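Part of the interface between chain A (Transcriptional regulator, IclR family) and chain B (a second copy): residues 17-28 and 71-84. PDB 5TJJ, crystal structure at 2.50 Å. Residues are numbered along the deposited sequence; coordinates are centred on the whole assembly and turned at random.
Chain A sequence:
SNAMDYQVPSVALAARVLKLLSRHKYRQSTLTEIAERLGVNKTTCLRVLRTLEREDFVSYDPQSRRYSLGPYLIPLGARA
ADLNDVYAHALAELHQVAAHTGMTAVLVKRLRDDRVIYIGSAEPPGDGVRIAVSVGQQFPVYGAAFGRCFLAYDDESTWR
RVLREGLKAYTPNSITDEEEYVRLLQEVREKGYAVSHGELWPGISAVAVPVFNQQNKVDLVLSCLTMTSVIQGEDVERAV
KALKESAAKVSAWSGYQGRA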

# COMPACT_ATOMS: atom_id res chain seq x y z
N VAL A 17 -10.46 -12.68 2.98
CA VAL A 17 -9.46 -13.29 3.84
C VAL A 17 -8.35 -12.29 4.12
O VAL A 17 -7.97 -12.10 5.27
N LEU A 18 -7.86 -11.62 3.07
CA LEU A 18 -6.75 -10.70 3.24
C LEU A 18 -7.15 -9.46 4.00
O LEU A 18 -6.38 -8.94 4.81
N LYS A 19 -8.36 -8.98 3.75
CA LYS A 19 -8.89 -7.85 4.52
C LYS A 19 -9.01 -8.18 6.00
O LYS A 19 -8.74 -7.33 6.81
N LEU A 20 -9.39 -9.41 6.33
CA LEU A 20 -9.51 -9.84 7.72
C LEU A 20 -8.16 -9.93 8.41
O LEU A 20 -8.00 -9.45 9.54
N LEU A 21 -7.19 -10.54 7.74
CA LEU A 21 -5.84 -10.68 8.31
C LEU A 21 -5.07 -9.37 8.50
O LEU A 21 -4.03 -9.36 9.13
N SER A 22 -5.61 -8.28 7.97
CA SER A 22 -5.02 -6.98 8.08
C SER A 22 -5.53 -6.24 9.31
O SER A 22 -5.10 -5.13 9.55
N ARG A 23 -6.47 -6.83 10.04
CA ARG A 23 -6.94 -6.27 11.32
C ARG A 23 -6.04 -6.75 12.43
O ARG A 23 -5.80 -7.95 12.53
N HIS A 24 -5.57 -5.82 13.26
CA HIS A 24 -4.64 -6.16 14.34
C HIS A 24 -5.11 -7.37 15.14
O HIS A 24 -4.30 -8.24 15.45
N LYS A 25 -6.41 -7.43 15.43
CA LYS A 25 -6.96 -8.51 16.22
C LYS A 25 -6.77 -9.88 15.56
O LYS A 25 -6.36 -10.82 16.23
N TYR A 26 -7.00 -9.97 14.25
CA TYR A 26 -6.93 -11.23 13.51
C TYR A 26 -5.62 -11.42 12.76
O TYR A 26 -5.57 -12.23 11.83
N ARG A 27 -4.56 -10.72 13.14
CA ARG A 27 -3.31 -10.74 12.37
C ARG A 27 -2.60 -12.08 12.29
O ARG A 27 -1.91 -12.35 11.31
N GLN A 28 -2.73 -12.87 13.36
CA GLN A 28 -2.31 -14.27 13.38
C GLN A 28 -3.55 -15.12 13.74
O GLN A 28 -3.91 -15.22 14.93
N PRO B 71 -6.12 0.81 -5.27
CA PRO B 71 -5.84 1.50 -4.03
C PRO B 71 -5.88 0.61 -2.79
O PRO B 71 -5.18 0.91 -1.81
N TYR B 72 -6.65 -0.48 -2.82
CA TYR B 72 -6.76 -1.32 -1.62
C TYR B 72 -5.46 -2.03 -1.25
O TYR B 72 -5.21 -2.34 -0.08
N LEU B 73 -4.59 -2.20 -2.21
CA LEU B 73 -3.28 -2.78 -1.91
C LEU B 73 -2.38 -1.89 -1.02
O LEU B 73 -1.43 -2.39 -0.44
N ILE B 74 -2.65 -0.59 -0.96
CA ILE B 74 -1.82 0.35 -0.22
C ILE B 74 -1.90 0.06 1.28
O ILE B 74 -0.87 -0.26 1.88
N PRO B 75 -3.12 0.13 1.88
CA PRO B 75 -3.18 -0.19 3.30
C PRO B 75 -2.92 -1.65 3.58
O PRO B 75 -2.42 -1.95 4.63
N LEU B 76 -3.23 -2.53 2.64
CA LEU B 76 -2.99 -3.94 2.78
C LEU B 76 -1.50 -4.23 2.91
O LEU B 76 -1.07 -4.96 3.82
N GLY B 77 -0.71 -3.61 2.04
CA GLY B 77 0.73 -3.76 2.08
C GLY B 77 1.36 -3.08 3.27
O GLY B 77 2.31 -3.57 3.87
N ALA B 78 0.87 -1.91 3.63
CA ALA B 78 1.37 -1.26 4.82
C ALA B 78 1.12 -2.19 6.03
O ALA B 78 2.03 -2.39 6.82
N ARG B 79 -0.08 -2.79 6.15
CA ARG B 79 -0.39 -3.68 7.28
C ARG B 79 0.48 -4.94 7.25
O ARG B 79 0.86 -5.47 8.28
N ALA B 80 0.79 -5.45 6.08
CA ALA B 80 1.61 -6.67 6.01
C ALA B 80 3.01 -6.37 6.54
O ALA B 80 3.69 -7.26 7.01
N ALA B 81 3.42 -5.11 6.44
CA ALA B 81 4.67 -4.66 7.01
C ALA B 81 4.50 -4.50 8.48
O ALA B 81 5.16 -5.21 9.22
N ASP B 82 3.58 -3.64 8.92
CA ASP B 82 3.58 -3.24 10.34
C ASP B 82 2.90 -4.19 11.35
O ASP B 82 3.07 -4.02 12.57
N LEU B 83 2.13 -5.16 10.89
CA LEU B 83 1.53 -6.16 11.80
C LEU B 83 2.49 -7.27 12.17
O LEU B 83 2.26 -7.94 13.15
N ASN B 84 3.51 -7.46 11.35
CA ASN B 84 4.59 -8.43 11.55
C ASN B 84 5.84 -7.73 12.12
O ASN B 84 6.44 -6.85 11.49

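No hydrogen bond crosses this contact; its most directional element is a lysine laid over a tyrosine ring. A:Lys19, with chi1 m and the rest of its chain t throughout, runs across one face of B:Tyr72: CE sits 3.9 Å from the centroid of the B:Tyr72 ring, 14° off the normal, and NZ 4.5 Å from the same centroid, only 5° off it. Both CH-pi and cation-pi geometry are therefore satisfied, although the CA-to-CB bond of A:Lys19 points sideways. B:Tyr72 (chi1 t) points toward chain A, and its OH lies 3.4 Å from A:Lys19 CG. The NZ of A:Lys19 is hydrogen-bonded elsewhere in the structure.

Farther along, leucine methyls and the arginine methylenes pack against side-chain carbons and backbone carbonyl oxygens, without hydrogen bonds. B:Leu76 (t, p) starts sideways, but its end comes nearer, bringing CD1 to 3.6 Å from A:Leu18 O, 4.2 Å from A:Leu18 CB and 4.1 Å from A:Ser22 CB. A:Ser22 (p) spends its hydroxyl at home, donating from OG to A:Lys19 O at 2.7 Å.

Where A:Ser22 CA and B:Arg79 CA come within 5.7 Å, the arginine's methylenes lie against the serine: B:Arg79 CG is 4.0 Å from A:Ser22 CB, and B:Arg79 CD is 3.6 Å from the carbonyl A:Ser22 O. B:Arg79 (chi1 m, chi2 m) points toward chain A, yet its end leads away to a salt bridge within its own chain, NH1 to B:Asp82 OD2 at 2.8 Å.

B:Leu83 (m, t) loses the most area, 115 Å². Its CD1 lies 3.6 Å from A:Leu21 O, 3.5 Å from A:Ser22 O and 4.1 Å from A:Arg27 CB, while its CD2 meets A:His24 CD2 at 3.4 Å, obliquely to the imidazole. A:Arg27 (chi1 p) brings NH1 to 3.6 Å from B:Leu83 O, which lies near the guanidinium plane, at its edge.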

# COMPACT_ATOMS: atom_id res chain seq x y z
CB VAL A 17 -8.94 -14.59 3.21
CG1 VAL A 17 -7.62 -15.05 3.83
CG2 VAL A 17 -9.99 -15.68 3.36
CB LEU A 18 -6.14 -10.34 1.91
CG LEU A 18 -5.50 -11.52 1.16
CD1 LEU A 18 -5.14 -11.10 -0.26
CD2 LEU A 18 -4.27 -12.02 1.89
CB LYS A 19 -10.21 -7.35 3.97
CG LYS A 19 -10.01 -6.65 2.64
CD LYS A 19 -11.30 -6.31 1.90
CE LYS A 19 -10.93 -5.93 0.47
NZ LYS A 19 -12.05 -5.30 -0.28
CB LEU A 20 -10.21 -11.20 7.82
CG LEU A 20 -10.39 -11.72 9.24
CD1 LEU A 20 -11.43 -10.89 9.99
CD2 LEU A 20 -10.81 -13.18 9.23
CB LEU A 21 -5.01 -11.67 7.49
CG LEU A 21 -5.56 -13.12 7.54
CD1 LEU A 21 -4.73 -14.01 6.64
CD2 LEU A 21 -5.60 -13.67 8.97
CB SER A 22 -5.31 -6.15 6.81
OG SER A 22 -6.65 -5.68 6.78
CB ARG A 23 -8.36 -6.73 11.66
CG ARG A 23 -9.40 -6.47 10.58
CD ARG A 23 -10.77 -6.96 11.03
NE ARG A 23 -11.53 -5.89 11.67
CZ ARG A 23 -12.55 -5.23 11.12
NH1 ARG A 23 -13.01 -5.55 9.89
NH2 ARG A 23 -13.15 -4.27 11.82
CB HIS A 24 -4.38 -4.97 15.33
CG HIS A 24 -3.03 -5.04 15.97
ND1 HIS A 24 -2.75 -5.86 17.04
CD2 HIS A 24 -1.85 -4.46 15.62
CE1 HIS A 24 -1.47 -5.76 17.35
NE2 HIS A 24 -0.90 -4.93 16.49
CB LYS A 25 -8.44 -8.26 16.52
CG LYS A 25 -8.98 -9.08 17.69
CD LYS A 25 -10.28 -8.50 18.24
CE LYS A 25 -11.37 -8.42 17.16
NZ LYS A 25 -12.63 -7.78 17.62
CB TYR A 26 -8.13 -11.30 12.55
CG TYR A 26 -9.45 -11.30 13.26
CD1 TYR A 26 -10.02 -12.49 13.73
CD2 TYR A 26 -10.12 -10.12 13.52
CE1 TYR A 26 -11.23 -12.49 14.42
CE2 TYR A 26 -11.32 -10.10 14.20
CZ TYR A 26 -11.87 -11.28 14.65
OH TYR A 26 -13.08 -11.23 15.32
CB ARG A 27 -2.32 -9.71 12.89
CG ARG A 27 -1.77 -10.00 14.27
CD ARG A 27 -0.97 -8.84 14.81
NE ARG A 27 -0.93 -8.92 16.26
CZ ARG A 27 0.14 -8.81 17.04
NH1 ARG A 27 1.35 -8.56 16.53
NH2 ARG A 27 -0.03 -8.94 18.36
CB GLN A 28 -1.18 -14.50 14.40
CG GLN A 28 0.11 -13.75 14.11
CD GLN A 28 0.94 -14.32 12.95
OE1 GLN A 28 0.76 -15.46 12.50
NE2 GLN A 28 1.88 -13.50 12.47
CB PRO B 71 -6.93 2.58 -3.98
CG PRO B 71 -7.99 2.13 -4.89
CD PRO B 71 -7.41 1.17 -5.86
CB TYR B 72 -7.91 -2.31 -1.69
CG TYR B 72 -8.22 -2.69 -0.29
CD1 TYR B 72 -9.02 -1.90 0.48
CD2 TYR B 72 -7.59 -3.77 0.31
CE1 TYR B 72 -9.26 -2.20 1.82
CE2 TYR B 72 -7.79 -4.07 1.65
CZ TYR B 72 -8.63 -3.28 2.39
OH TYR B 72 -8.87 -3.59 3.69
CB LEU B 73 -2.58 -3.13 -3.21
CG LEU B 73 -3.36 -4.08 -4.11
CD1 LEU B 73 -2.69 -4.11 -5.46
CD2 LEU B 73 -3.48 -5.46 -3.50
CB ILE B 74 -2.15 1.83 -0.58
CG1 ILE B 74 -1.80 2.11 -2.06
CG2 ILE B 74 -1.36 2.79 0.30
CD1 ILE B 74 -2.41 3.36 -2.67
CB PRO B 75 -4.59 0.20 3.72
CG PRO B 75 -5.36 0.20 2.48
CD PRO B 75 -4.41 0.63 1.41
CB LEU B 76 -3.58 -4.66 1.59
CG LEU B 76 -3.59 -6.17 1.61
CD1 LEU B 76 -4.38 -6.65 2.83
CD2 LEU B 76 -4.21 -6.69 0.32
CB ALA B 78 0.73 0.10 5.01
CB ARG B 79 -1.87 -4.10 7.33
CG ARG B 79 -2.93 -3.04 7.56
CD ARG B 79 -2.87 -2.36 8.92
NE ARG B 79 -1.84 -1.33 8.97
CZ ARG B 79 -1.86 -0.17 8.31
NH1 ARG B 79 -0.83 0.65 8.44
NH2 ARG B 79 -2.91 0.21 7.56
CB ALA B 80 1.66 -7.23 4.60
CB ALA B 81 5.15 -3.37 6.37
CB ASP B 82 3.14 -1.77 10.52
CG ASP B 82 1.67 -1.52 10.23
OD1 ASP B 82 0.82 -2.42 10.39
OD2 ASP B 82 1.33 -0.37 9.87
CB LEU B 83 0.29 -6.80 11.19
CG LEU B 83 -0.88 -5.85 10.99
CD1 LEU B 83 -1.94 -6.59 10.21
CD2 LEU B 83 -1.43 -5.37 12.33
CB ASN B 84 4.94 -9.04 10.17
CG ASN B 84 5.87 -10.25 10.27
OD1 ASN B 84 6.95 -10.18 10.85
ND2 ASN B 84 5.46 -11.35 9.66